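Local coordinates for Cas13d (uncultured Ruminococcus sp, PDB 6IV9), which binds a CRISPR RNA as a Cas13d effector and, through its two HEPN domains, governs CRISPR RNA maturation and target cleavage, at residues 64-67 / 68-71; 135-138 / 139-142; 164-167 / 168-171; 792-795 / 796-799. The protein carries 2 engineered substitutions. All blocks are in the same frame, centred on the assembly; numbering follows the deposited sequence.

Contact 1: residues 64-67 / 68-71; sequences LVSE and NKMY
A beta hairpin turns here between strands 60-65 and 69-75, and Ser66 and Lys69 close its loop. The amide of Ser66 donates to Lys69 O at 2.9 Å. The return bond differs from that of a regular ladder: Lys69 N reaches Ser66 OG (3.0 Å) instead of a backbone oxygen. The hydroxyl gets there because OG sits between its own backbone N and carbonyl carbon (chi1 84°), which swings it in under the turn, where Asn68 N adds a weak bond at 3.3 Å. Serine suits the place because its short arm brings an acceptor to amides at the bend. An alanine here would probably leave the Lys69 amide without this acceptor and let the turn flex more freely. Behind the loop, Leu64 and Tyr71 form an antiparallel hydrogen-bonded pair, with Leu64 N to Tyr71 O and Tyr71 N to Leu64 O both 2.8 Å. Their side chains share one face of the sheet, which packs Leu64 against Ile168 and Gln171 of helix 168-197. On the other face Val65 and Met70 form a non-hydrogen-bonded pair, Val65 CG2 meeting Met70 CG at 4.3 Å. Both are apolar, as suits a buried face, and Met70 also touches Val87 of strand 81-88. Lys69 runs its chain away from the turn, and NZ makes a salt bridge with Asp88 on the neighbouring strand. A serine hydroxyl facing the amides two and three residues on, the nearer one weakly bonded, is the ST motif, here closing a two-residue antiparallel hairpin.

Contact 2: residues 135-138 / 139-142; sequences THRS and GESS. With MG (magnesium ion), chain C; nucleotides of chain B.
Arg137 carries its CG beside its own backbone N (chi1 -53°), is extended at chi2 and bends at chi3 (-43°), which turns the guanidinium back toward Glu140, whose chain is extended. The salt bridge centres on one oxygen: Arg137 NH2 meets Glu140 OE2 at 2.8 Å from above the carboxylate plane, with OE2 in the guanidinium plane, and Arg137 NE adds a weak bond at 3.0 Å. The two planes stand 68° apart. NH2 also gives a weak bond to Ser142 O (2.9 Å). A leucine in place of Arg137 would probably leave Glu140 OE2 without its close charge partner, and the carbonyls of Ser142, Pro134 and Pro143 untied.

In the same loop's backbone, a type II beta turn from Arg137 to Glu140 brings two carbonyls to one magnesium ion, Arg137 O at 2.4 Å and Glu140 O at 2.2 Å; four waters complete six ligands. Gly139 suits the turn because its phi is positive and a CB would collide with Ser138 O. The loop also grips the RNA: Ser138 N donates to OP1 of G6 of chain B at 3.0 Å, and His136 NE2, in its ring plane, to OP1 of U7 of chain B at 2.8 Å. The stretch links strand 129-132 to helix 152-160, Arg137 NH1 tying Pro134 O to Pro143 O and Ser142 resting on Glu67 beyond strand 60-65.

Contact 3: residues 164-167 / 168-171; sequences FDDN and IHIQ. With nucleotides of chain B.
Where the loop before helix 168-197 runs into it, an Asx turn and a stacked aromatic pair join Asp166 and Phe164 to His169, beside the bound RNA. Asp166 OD1 accepts from Ile168 N at 3.0 Å, the bond that defines the turn, and from His169 ND1 at 2.8 Å through its syn lone pair; His169 N adds a weak third bond. Ile168 N comes instead on the anti side and out of the carboxylate plane. Asp166 CG stands between its own backbone N and carbonyl carbon (chi1 70°), which folds the acid back toward the amides of Ile168 and His169. Carboxylate and imidazole lie nearly coplanar, 13° apart, a fit that favours the in-plane bond. The acid and Glu543 O, which takes the bond from NE2, hold the histidine ring by both nitrogens. That fixes its rotation and presents one face to Phe164, stacked face-to-face with centroids 3.6 Å apart and NE2 over the middle of the phenyl ring; phenylalanine suits the place because its flat face can lie nearly parallel to the imidazole, planes 10° apart.

One turn on, Gln171 NE2 donates to Asn167 O at 2.8 Å from above the carbonyl plane. Its other end, OE1, accepts from O2' of U23 of chain B at 2.7 Å, so a primary amide suits a place needing both donor and acceptor. Asn167 ND2 reaches O2 of C24 of chain B only weakly, 3.2 Å, while its OD1 takes the amide of Val65. Amide side chains contacting a ribose O2' and, weakly, a base carbonyl mark this as part of the CRISPR RNA-binding surface.

Contact 4: residues 792-795 / 796-799; sequences SSNL and FLKK. With nucleotides of chain B.
Asn794 is the N-cap of helix 795-799, and its OD1 accepts from Leu797 N at 2.9 Å, nearly straight at 177°. Its CG lies opposite the backbone N across the CA-CB bond (chi1 -174°), which places the amide oxygen against the first helical turn. Asparagine fits because its short side chain supplies an acceptor there, while the same group's ND2 donates to Tyr899 O and Tyr759 OH; the buried amide is thus satisfied at both ends. Asn794 O accepts from Ser792 OG at 3.0 Å and only weakly from Lys798 N.

Ser792 CB and Lys798 CG touch at 3.7 Å, so the aliphatic start of the lysine lies along the serine while its NZ goes on to Cys786 O in helix 777-788. Leu797 turns its branch to that helix and to Ile901, its forked apolar end suiting the buried position between them, and Phe796 packs its ring on Met148, Leu149 and Pro902 and on a sugar of the RNA.

Lys799 runs from the helix to the RNA. Its amide donates to Leu795 O at 3.0 Å, a regular helical bond, and CB and CG then pass over the same oxygen, CG at 3.2 Å. CD and CE approach OP1 of G5 of chain B, each 3.5 Å away. A long flexible cation suits this task, since the chain stretches out beyond CG to set its charge beside a phosphate. At the tip, Lys799 NZ hydrogen-bonds OP1 of G5 of chain B at 3.0 Å.

Contact 3 is the most buried of the four, contact 2 lies at the surface, and contacts 1 and 4 fall between. Contacts 1 and 3 join directly, their centres about 10 Å apart, and at this junction the like charges of Glu67 and Asp165 come close. Contact 2 leans on contact 1 through Thr135 against Val65 and Met70, and meets contact 4 only in the long, weak pair of Glu140 with Lys799. Contacts 3 and 4 do not touch. Chemistry follows place: backbone ladder in the hairpin, carbonyls on a magnesium ion and donors to phosphates in the surface loop, ribose and weak base contacts in contact 3, and a capped helix offering its lysine in contact 4.

Contact 1: residues 64-67 / 68-71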
loop_
_atom_site.group_PDB
_atom_site.type_symbol
_atom_site.label_atom_id
_atom_site.label_comp_id
_atom_site.label_asym_id
_atom_site.label_seq_id
_atom_site.Cartn_x
_atom_site.Cartn_y
_atom_site.Cartn_z
ATOM N N LEU A 64 -24.586 -0.911 -17.483
ATOM C CA LEU A 64 -23.822 -0.030 -18.387
ATOM C C LEU A 64 -24.819 0.735 -19.245
ATOM O O LEU A 64 -25.781 0.141 -19.672
ATOM C CB LEU A 64 -22.859 -0.878 -19.210
ATOM C CG LEU A 64 -21.878 -1.671 -18.354
ATOM C CD1 LEU A 64 -21.106 -2.661 -19.179
ATOM C CD2 LEU A 64 -20.939 -0.746 -17.608
ATOM N N VAL A 65 -24.568 2.020 -19.441
ATOM C CA VAL A 65 -25.533 2.856 -20.190
ATOM C C VAL A 65 -24.886 3.445 -21.434
ATOM O O VAL A 65 -23.783 3.940 -21.364
ATOM C CB VAL A 65 -26.158 3.968 -19.326
ATOM C CG1 VAL A 65 -27.201 4.742 -20.093
ATOM C CG2 VAL A 65 -26.731 3.463 -18.018
ATOM N N SER A 66 -25.594 3.305 -22.536
ATOM C CA SER A 66 -25.259 3.961 -23.817
ATOM C C SER A 66 -26.420 4.909 -24.153
ATOM O O SER A 66 -27.402 4.976 -23.397
ATOM C CB SER A 66 -25.029 2.988 -24.910
ATOM O OG SER A 66 -26.265 2.632 -25.478
ATOM N N GLU A 67 -26.310 5.639 -25.244
ATOM C CA GLU A 67 -27.424 6.567 -25.519
ATOM C C GLU A 67 -28.707 5.759 -25.735
ATOM O O GLU A 67 -29.700 6.107 -25.156
ATOM C CB GLU A 67 -27.067 7.494 -26.680
ATOM C CG GLU A 67 -28.105 8.559 -26.944
ATOM C CD GLU A 67 -28.225 9.594 -25.842
ATOM O OE1 GLU A 67 -27.674 9.353 -24.760
ATOM O OE2 GLU A 67 -28.881 10.622 -26.060
ATOM N N ASN A 68 -28.666 4.676 -26.489
ATOM C CA ASN A 68 -29.957 4.017 -26.793
ATOM C C ASN A 68 -30.199 2.740 -25.982
ATOM O O ASN A 68 -31.335 2.328 -25.910
ATOM C CB ASN A 68 -30.100 3.823 -28.302
ATOM C CG ASN A 68 -30.070 5.136 -29.056
ATOM O OD1 ASN A 68 -29.153 5.402 -29.815
ATOM N ND2 ASN A 68 -31.058 5.980 -28.831
ATOM N N LYS A 69 -29.180 2.192 -25.336
ATOM C CA LYS A 69 -29.350 0.885 -24.668
ATOM C C LYS A 69 -28.706 0.842 -23.290
ATOM O O LYS A 69 -27.904 1.695 -23.001
ATOM C CB LYS A 69 -28.581 -0.157 -25.464
ATOM C CG LYS A 69 -28.973 -0.289 -26.917
ATOM C CD LYS A 69 -30.417 -0.597 -27.087
ATOM C CE LYS A 69 -30.785 -0.821 -28.535
ATOM N NZ LYS A 69 -32.194 -1.250 -28.681
ATOM N N MET A 70 -29.113 -0.141 -22.497
ATOM C CA MET A 70 -28.514 -0.443 -21.179
ATOM C C MET A 70 -28.086 -1.899 -21.243
ATOM O O MET A 70 -28.785 -2.680 -21.878
ATOM C CB MET A 70 -29.506 -0.299 -20.025
ATOM C CG MET A 70 -29.858 1.104 -19.701
ATOM S SD MET A 70 -30.900 1.202 -18.265
ATOM C CE MET A 70 -32.437 0.531 -18.874
ATOM N N TYR A 71 -26.945 -2.211 -20.656
ATOM C CA TYR A 71 -26.464 -3.603 -20.603
ATOM C C TYR A 71 -26.334 -3.962 -19.132
ATOM O O TYR A 71 -25.610 -3.298 -18.443
ATOM C CB TYR A 71 -25.147 -3.753 -21.357
ATOM C CG TYR A 71 -25.244 -3.289 -22.781
ATOM C CD1 TYR A 71 -25.026 -1.972 -23.114
ATOM C CD2 TYR A 71 -25.599 -4.165 -23.779
ATOM C CE1 TYR A 71 -25.133 -1.539 -24.418
ATOM C CE2 TYR A 71 -25.713 -3.752 -25.089
ATOM C CZ TYR A 71 -25.484 -2.433 -25.407
ATOM O OH TYR A 71 -25.605 -2.028 -26.695
#

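Contact 2: residues 135-138 / 139-142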
loop_
_atom_site.group_PDB
_atom_site.type_symbol
_atom_site.label_atom_id
_atom_site.label_comp_id
_atom_site.label_asym_id
_atom_site.label_seq_id
_atom_site.Cartn_x
_atom_site.Cartn_y
_atom_site.Cartn_z
ATOM N N THR A 135 -31.058 5.686 -16.079
ATOM C CA THR A 135 -31.296 6.767 -17.061
ATOM C C THR A 135 -32.312 7.780 -16.520
ATOM O O THR A 135 -32.511 8.785 -17.162
ATOM C CB THR A 135 -31.772 6.198 -18.396
ATOM O OG1 THR A 135 -33.036 5.585 -18.197
ATOM C CG2 THR A 135 -30.818 5.197 -18.992
ATOM N N HIS A 136 -32.910 7.514 -15.369
ATOM C CA HIS A 136 -33.956 8.408 -14.818
ATOM C C HIS A 136 -33.362 9.381 -13.802
ATOM O O HIS A 136 -33.126 8.983 -12.671
ATOM C CB HIS A 136 -35.046 7.555 -14.183
ATOM C CG HIS A 136 -36.154 8.346 -13.590
ATOM N ND1 HIS A 136 -37.001 9.076 -14.345
ATOM C CD2 HIS A 136 -36.560 8.499 -12.324
ATOM C CE1 HIS A 136 -37.869 9.668 -13.570
ATOM N NE2 HIS A 136 -37.623 9.330 -12.342
ATOM N N ARG A 137 -33.099 10.612 -14.233
ATOM C CA ARG A 137 -32.546 11.675 -13.361
ATOM C C ARG A 137 -33.178 13.023 -13.726
ATOM O O ARG A 137 -33.130 13.392 -14.877
ATOM C CB ARG A 137 -31.023 11.713 -13.480
ATOM C CG ARG A 137 -30.356 10.372 -13.249
ATOM C CD ARG A 137 -28.857 10.378 -13.425
ATOM N NE ARG A 137 -28.407 11.109 -14.578
ATOM C CZ ARG A 137 -28.436 10.667 -15.818
ATOM N NH1 ARG A 137 -28.851 9.448 -16.082
ATOM N NH2 ARG A 137 -28.009 11.435 -16.794
ATOM N N SER A 138 -33.704 13.733 -12.743
ATOM C CA SER A 138 -34.372 15.026 -13.014
ATOM C C SER A 138 -33.355 16.102 -13.383
ATOM O O SER A 138 -32.268 16.095 -12.852
ATOM C CB SER A 138 -35.206 15.458 -11.864
ATOM O OG SER A 138 -34.377 15.931 -10.850
ATOM N N GLY A 139 -33.727 16.974 -14.308
ATOM C CA GLY A 139 -32.851 18.077 -14.709
ATOM C C GLY A 139 -31.681 17.635 -15.559
ATOM O O GLY A 139 -30.763 18.411 -15.691
ATOM N N GLU A 140 -31.707 16.415 -16.078
ATOM C CA GLU A 140 -30.623 15.956 -16.972
ATOM C C GLU A 140 -31.253 15.394 -18.241
ATOM O O GLU A 140 -32.016 14.471 -18.147
ATOM C CB GLU A 140 -29.746 14.916 -16.286
ATOM C CG GLU A 140 -28.932 15.487 -15.158
ATOM C CD GLU A 140 -27.853 14.571 -14.624
ATOM O OE1 GLU A 140 -27.563 14.661 -13.442
ATOM O OE2 GLU A 140 -27.314 13.784 -15.393
ATOM N N SER A 141 -30.948 15.987 -19.383
ATOM C CA SER A 141 -31.523 15.520 -20.663
ATOM C C SER A 141 -31.001 14.142 -21.075
ATOM O O SER A 141 -31.771 13.365 -21.578
ATOM C CB SER A 141 -31.315 16.536 -21.734
ATOM O OG SER A 141 -31.666 17.813 -21.265
ATOM N N SER A 142 -29.713 13.895 -20.909
ATOM C CA SER A 142 -29.126 12.625 -21.386
ATOM C C SER A 142 -29.441 11.431 -20.496
ATOM O O SER A 142 -29.365 11.547 -19.306
ATOM C CB SER A 142 -27.644 12.748 -21.531
ATOM O OG SER A 142 -27.091 11.535 -21.982
HETATM MG MG MG C . -33.427 13.004 -17.195
ATOM P P G B 6 -32.934 12.195 -8.781
ATOM O OP1 G B 6 -33.596 12.802 -9.929
ATOM O OP2 G B 6 -33.042 12.801 -7.492
ATOM O "O5'" G B 6 -33.490 10.744 -8.517
ATOM C "C5'" G B 6 -33.726 9.816 -9.581
ATOM C "C4'" G B 6 -34.336 8.546 -9.056
ATOM O "O4'" G B 6 -33.426 7.919 -8.106
ATOM C "C3'" G B 6 -35.642 8.713 -8.246
ATOM O "O3'" G B 6 -36.765 8.751 -9.105
ATOM C "C2'" G B 6 -35.660 7.442 -7.418
ATOM O "O2'" G B 6 -36.051 6.313 -8.193
ATOM C "C1'" G B 6 -34.183 7.341 -7.035
ATOM N N9 G B 6 -33.826 8.033 -5.802
ATOM C C8 G B 6 -33.268 9.276 -5.662
ATOM N N7 G B 6 -33.031 9.592 -4.422
ATOM C C5 G B 6 -33.472 8.494 -3.702
ATOM C C6 G B 6 -33.523 8.276 -2.308
ATOM O O6 G B 6 -33.093 8.986 -1.411
ATOM N N1 G B 6 -34.109 7.055 -2.005
ATOM C C2 G B 6 -34.669 6.212 -2.911
ATOM N N2 G B 6 -35.220 5.099 -2.417
ATOM N N3 G B 6 -34.609 6.387 -4.219
ATOM C C4 G B 6 -33.991 7.539 -4.538
ATOM P P U B 7 -38.038 9.650 -8.695
ATOM O OP1 U B 7 -38.929 9.661 -9.871
ATOM O OP2 U B 7 -37.586 10.847 -8.109
ATOM O "O5'" U B 7 -38.604 8.929 -7.422
ATOM C "C5'" U B 7 -39.164 7.661 -7.604
ATOM C "C4'" U B 7 -39.513 7.054 -6.282
ATOM O "O4'" U B 7 -38.306 6.801 -5.555
ATOM C "C3'" U B 7 -40.350 7.872 -5.320
ATOM O "O3'" U B 7 -41.722 7.785 -5.644
ATOM C "C2'" U B 7 -40.079 7.130 -4.029
ATOM O "O2'" U B 7 -40.681 5.850 -4.005
ATOM C "C1'" U B 7 -38.582 6.899 -4.171
ATOM N N1 U B 7 -37.803 8.017 -3.652
ATOM C C2 U B 7 -37.582 8.009 -2.307
ATOM O O2 U B 7 -38.037 7.147 -1.568
ATOM N N3 U B 7 -36.839 9.054 -1.847
ATOM C C4 U B 7 -36.286 10.077 -2.585
ATOM O O4 U B 7 -35.633 10.943 -2.010
ATOM C C5 U B 7 -36.604 10.046 -3.978
ATOM C C6 U B 7 -37.371 9.060 -4.444
HETATM O O HOH W 1 -31.554 11.449 -17.263
HETATM O O HOH W 2 -34.923 11.380 -16.534
HETATM O O HOH W 3 -33.989 12.534 -19.525
HETATM O O HOH W 4 -34.770 15.035 -17.269
#

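Contact 3: residues 164-167 / 168-171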
loop_
_atom_site.group_PDB
_atom_site.type_symbol
_atom_site.label_atom_id
_atom_site.label_comp_id
_atom_site.label_asym_id
_atom_site.label_seq_id
_atom_site.Cartn_x
_atom_site.Cartn_y
_atom_site.Cartn_z
ATOM N N PHE A 164 -17.712 9.924 -26.038
ATOM C CA PHE A 164 -18.622 8.786 -26.264
ATOM C C PHE A 164 -19.945 9.042 -25.568
ATOM O O PHE A 164 -19.946 9.614 -24.503
ATOM C CB PHE A 164 -18.022 7.502 -25.701
ATOM C CG PHE A 164 -16.816 7.029 -26.458
ATOM C CD1 PHE A 164 -16.952 6.192 -27.544
ATOM C CD2 PHE A 164 -15.555 7.461 -26.117
ATOM C CE1 PHE A 164 -15.849 5.776 -28.256
ATOM C CE2 PHE A 164 -14.450 7.040 -26.828
ATOM C CZ PHE A 164 -14.602 6.199 -27.892
ATOM N N ASP A 165 -21.019 8.522 -26.150
ATOM C CA ASP A 165 -22.367 8.629 -25.552
ATOM C C ASP A 165 -22.663 7.366 -24.744
ATOM O O ASP A 165 -23.652 6.729 -24.980
ATOM C CB ASP A 165 -23.429 8.902 -26.602
ATOM C CG ASP A 165 -24.226 10.098 -26.158
ATOM O OD1 ASP A 165 -24.160 11.133 -26.862
ATOM O OD2 ASP A 165 -24.819 10.012 -25.072
ATOM N N ASP A 166 -21.768 7.048 -23.831
ATOM C CA ASP A 166 -21.871 5.878 -22.945
ATOM C C ASP A 166 -21.129 6.208 -21.654
ATOM O O ASP A 166 -20.390 7.159 -21.609
ATOM C CB ASP A 166 -21.388 4.599 -23.619
ATOM C CG ASP A 166 -19.894 4.523 -23.852
ATOM O OD1 ASP A 166 -19.159 4.755 -22.918
ATOM O OD2 ASP A 166 -19.506 4.211 -24.958
ATOM N N ASN A 167 -21.383 5.419 -20.639
ATOM C CA ASN A 167 -20.748 5.640 -19.321
ATOM C C ASN A 167 -19.694 4.563 -19.071
ATOM O O ASN A 167 -19.328 4.392 -17.943
ATOM C CB ASN A 167 -21.800 5.677 -18.219
ATOM C CG ASN A 167 -22.334 4.304 -17.902
ATOM O OD1 ASN A 167 -22.254 3.410 -18.711
ATOM N ND2 ASN A 167 -22.863 4.143 -16.713
ATOM N N ILE A 168 -19.345 3.796 -20.093
ATOM C CA ILE A 168 -18.367 2.684 -19.949
ATOM C C ILE A 168 -16.921 3.176 -19.995
ATOM O O ILE A 168 -16.143 2.742 -19.187
ATOM C CB ILE A 168 -18.624 1.601 -21.005
ATOM C CG1 ILE A 168 -20.115 1.315 -21.186
ATOM C CG2 ILE A 168 -17.841 0.349 -20.679
ATOM C CD1 ILE A 168 -20.419 0.252 -22.196
ATOM N N HIS A 169 -16.602 4.044 -20.941
ATOM C CA HIS A 169 -15.204 4.515 -21.093
ATOM C C HIS A 169 -14.736 5.257 -19.839
ATOM O O HIS A 169 -13.629 5.048 -19.435
ATOM C CB HIS A 169 -15.058 5.384 -22.345
ATOM C CG HIS A 169 -15.371 4.681 -23.614
ATOM N ND1 HIS A 169 -16.647 4.421 -24.009
ATOM C CD2 HIS A 169 -14.580 4.196 -24.577
ATOM C CE1 HIS A 169 -16.629 3.810 -25.157
ATOM N NE2 HIS A 169 -15.388 3.668 -25.524
ATOM N N ILE A 170 -15.591 6.095 -19.278
ATOM C CA ILE A 170 -15.238 6.902 -18.079
ATOM C C ILE A 170 -14.928 5.982 -16.893
ATOM O O ILE A 170 -14.099 6.334 -16.102
ATOM C CB ILE A 170 -16.302 7.976 -17.785
ATOM C CG1 ILE A 170 -15.764 9.048 -16.841
ATOM C CG2 ILE A 170 -17.617 7.388 -17.318
ATOM C CD1 ILE A 170 -14.464 9.622 -17.297
ATOM N N GLN A 171 -15.653 4.880 -16.768
ATOM C CA GLN A 171 -15.408 3.939 -15.652
ATOM C C GLN A 171 -14.015 3.308 -15.805
ATOM O O GLN A 171 -13.330 3.159 -14.827
ATOM C CB GLN A 171 -16.556 2.944 -15.549
ATOM C CG GLN A 171 -17.886 3.589 -15.197
ATOM C CD GLN A 171 -18.959 2.553 -14.986
ATOM O OE1 GLN A 171 -18.874 1.716 -14.112
ATOM N NE2 GLN A 171 -19.971 2.603 -15.821
ATOM P P C B 24 -16.716 5.088 -9.355
ATOM O OP1 C B 24 -15.328 5.544 -9.211
ATOM O OP2 C B 24 -17.716 5.170 -8.327
ATOM O "O5'" C B 24 -17.338 5.935 -10.561
ATOM C "C5'" C B 24 -16.484 6.547 -11.531
ATOM C "C4'" C B 24 -17.300 7.251 -12.586
ATOM O "O4'" C B 24 -17.992 6.283 -13.416
ATOM C "C3'" C B 24 -18.393 8.122 -12.051
ATOM O "O3'" C B 24 -17.844 9.352 -11.681
ATOM C "C2'" C B 24 -19.315 8.231 -13.264
ATOM O "O2'" C B 24 -18.830 9.167 -14.208
ATOM C "C1'" C B 24 -19.266 6.805 -13.778
ATOM N N1 C B 24 -20.322 5.895 -13.259
ATOM C C2 C B 24 -21.540 5.815 -13.959
ATOM O O2 C B 24 -21.703 6.540 -14.956
ATOM N N3 C B 24 -22.510 4.985 -13.507
ATOM C C4 C B 24 -22.271 4.191 -12.449
ATOM N N4 C B 24 -23.220 3.329 -12.075
ATOM C C5 C B 24 -21.034 4.235 -11.739
ATOM C C6 C B 24 -20.103 5.103 -12.167
ATOM P P U B 23 -21.706 0.845 -9.286
ATOM O OP1 U B 23 -21.956 0.281 -10.623
ATOM O OP2 U B 23 -21.670 0.008 -8.105
ATOM O "O5'" U B 23 -20.286 1.573 -9.412
ATOM C "C5'" U B 23 -19.483 1.932 -8.263
ATOM C "C4'" U B 23 -18.025 2.036 -8.710
ATOM O "O4'" U B 23 -17.587 0.690 -9.028
ATOM C "C3'" U B 23 -17.827 2.837 -10.007
ATOM O "O3'" U B 23 -16.649 3.610 -9.926
ATOM C "C2'" U B 23 -17.670 1.775 -11.066
ATOM O "O2'" U B 23 -17.003 2.212 -12.251
ATOM C "C1'" U B 23 -16.955 0.663 -10.293
ATOM N N1 U B 23 -17.202 -0.644 -10.917
ATOM C C2 U B 23 -16.140 -1.313 -11.499
ATOM O O2 U B 23 -15.016 -0.885 -11.491
ATOM N N3 U B 23 -16.469 -2.486 -12.131
ATOM C C4 U B 23 -17.701 -3.036 -12.257
ATOM O O4 U B 23 -17.831 -4.087 -12.882
ATOM C C5 U B 23 -18.750 -2.306 -11.611
ATOM C C6 U B 23 -18.466 -1.170 -10.971
HETATM O O HOH W 5 -17.657 6.975 -21.065
HETATM O O HOH W 6 -22.471 1.499 -15.059
#

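Contact 4: residues 792-795 / 796-799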
loop_
_atom_site.group_PDB
_atom_site.type_symbol
_atom_site.label_atom_id
_atom_site.label_comp_id
_atom_site.label_asym_id
_atom_site.label_seq_id
_atom_site.Cartn_x
_atom_site.Cartn_y
_atom_site.Cartn_z
ATOM N N SER A 792 -22.678 24.674 -15.339
ATOM C CA SER A 792 -21.503 24.412 -14.473
ATOM C C SER A 792 -20.901 23.040 -14.761
ATOM O O SER A 792 -21.628 22.070 -14.709
ATOM C CB SER A 792 -21.827 24.538 -13.029
ATOM O OG SER A 792 -20.707 24.187 -12.244
ATOM N N SER A 793 -19.610 22.998 -15.041
ATOM C CA SER A 793 -18.922 21.705 -15.236
ATOM C C SER A 793 -18.903 20.917 -13.925
ATOM O O SER A 793 -19.269 19.775 -13.925
ATOM C CB SER A 793 -17.532 21.962 -15.692
ATOM O OG SER A 793 -17.479 22.024 -17.092
ATOM N N ASN A 794 -18.539 21.578 -12.835
ATOM C CA ASN A 794 -18.398 20.914 -11.520
ATOM C C ASN A 794 -19.757 20.817 -10.825
ATOM O O ASN A 794 -20.289 21.824 -10.445
ATOM C CB ASN A 794 -17.394 21.686 -10.671
ATOM C CG ASN A 794 -17.080 20.999 -9.372
ATOM O OD1 ASN A 794 -17.939 20.861 -8.531
ATOM N ND2 ASN A 794 -15.852 20.568 -9.219
ATOM N N LEU A 795 -20.298 19.610 -10.736
ATOM C CA LEU A 795 -21.596 19.330 -10.077
ATOM C C LEU A 795 -21.510 19.434 -8.556
ATOM O O LEU A 795 -22.515 19.718 -7.963
ATOM C CB LEU A 795 -22.139 17.967 -10.505
ATOM C CG LEU A 795 -22.191 17.719 -12.006
ATOM C CD1 LEU A 795 -22.962 16.456 -12.318
ATOM C CD2 LEU A 795 -22.771 18.905 -12.737
ATOM N N PHE A 796 -20.363 19.127 -7.963
ATOM C CA PHE A 796 -20.329 19.159 -6.485
ATOM C C PHE A 796 -20.666 20.569 -6.003
ATOM O O PHE A 796 -21.494 20.711 -5.140
ATOM C CB PHE A 796 -18.921 18.862 -5.972
ATOM C CG PHE A 796 -18.434 17.445 -6.127
ATOM C CD1 PHE A 796 -19.078 16.397 -5.501
ATOM C CD2 PHE A 796 -17.301 17.171 -6.856
ATOM C CE1 PHE A 796 -18.616 15.102 -5.629
ATOM C CE2 PHE A 796 -16.841 15.875 -6.985
ATOM C CZ PHE A 796 -17.501 14.849 -6.369
ATOM N N LEU A 797 -19.988 21.565 -6.547
ATOM C CA LEU A 797 -20.214 22.979 -6.174
ATOM C C LEU A 797 -21.572 23.501 -6.660
ATOM O O LEU A 797 -22.182 24.249 -5.935
ATOM C CB LEU A 797 -19.056 23.810 -6.720
ATOM C CG LEU A 797 -17.703 23.466 -6.111
ATOM C CD1 LEU A 797 -16.599 24.253 -6.771
ATOM C CD2 LEU A 797 -17.712 23.704 -4.617
ATOM N N LYS A 798 -21.980 23.163 -7.876
ATOM C CA LYS A 798 -23.257 23.702 -8.395
ATOM C C LYS A 798 -24.451 23.195 -7.591
ATOM O O LYS A 798 -25.296 23.988 -7.256
ATOM C CB LYS A 798 -23.425 23.336 -9.869
ATOM C CG LYS A 798 -24.558 24.051 -10.587
ATOM C CD LYS A 798 -24.469 25.556 -10.476
ATOM C CE LYS A 798 -25.547 26.296 -11.235
ATOM N NZ LYS A 798 -25.344 27.758 -11.187
ATOM N N LYS A 799 -24.501 21.898 -7.331
ATOM C CA LYS A 799 -25.634 21.247 -6.633
ATOM C C LYS A 799 -25.745 21.642 -5.165
ATOM O O LYS A 799 -26.834 21.592 -4.657
ATOM C CB LYS A 799 -25.589 19.732 -6.793
ATOM C CG LYS A 799 -25.699 19.266 -8.227
ATOM C CD LYS A 799 -25.960 17.808 -8.343
ATOM C CE LYS A 799 -26.655 17.485 -9.638
ATOM N NZ LYS A 799 -26.955 16.049 -9.751
ATOM P P G B 5 -28.343 14.856 -6.358
ATOM O OP1 G B 5 -28.725 15.904 -7.291
ATOM O OP2 G B 5 -28.674 14.936 -4.961
ATOM O "O5'" G B 5 -28.821 13.436 -6.854
ATOM C "C5'" G B 5 -28.672 13.121 -8.251
ATOM C "C4'" G B 5 -29.063 11.721 -8.573
ATOM O "O4'" G B 5 -28.292 10.746 -7.819
ATOM C "C3'" G B 5 -30.497 11.338 -8.251
ATOM O "O3'" G B 5 -31.387 11.898 -9.191
ATOM C "C2'" G B 5 -30.393 9.831 -8.353
ATOM O "O2'" G B 5 -30.304 9.354 -9.689
ATOM C "C1'" G B 5 -29.103 9.609 -7.569
ATOM N N9 G B 5 -29.303 9.464 -6.127
ATOM C C8 G B 5 -28.990 10.332 -5.118
ATOM N N7 G B 5 -29.206 9.830 -3.930
ATOM C C5 G B 5 -29.766 8.588 -4.176
ATOM C C6 G B 5 -30.262 7.613 -3.274
ATOM O O6 G B 5 -30.255 7.637 -2.041
ATOM N N1 G B 5 -30.755 6.502 -3.945
ATOM C C2 G B 5 -30.794 6.360 -5.307
ATOM N N2 G B 5 -31.300 5.210 -5.770
ATOM N N3 G B 5 -30.308 7.249 -6.156
ATOM C C4 G B 5 -29.847 8.347 -5.522
#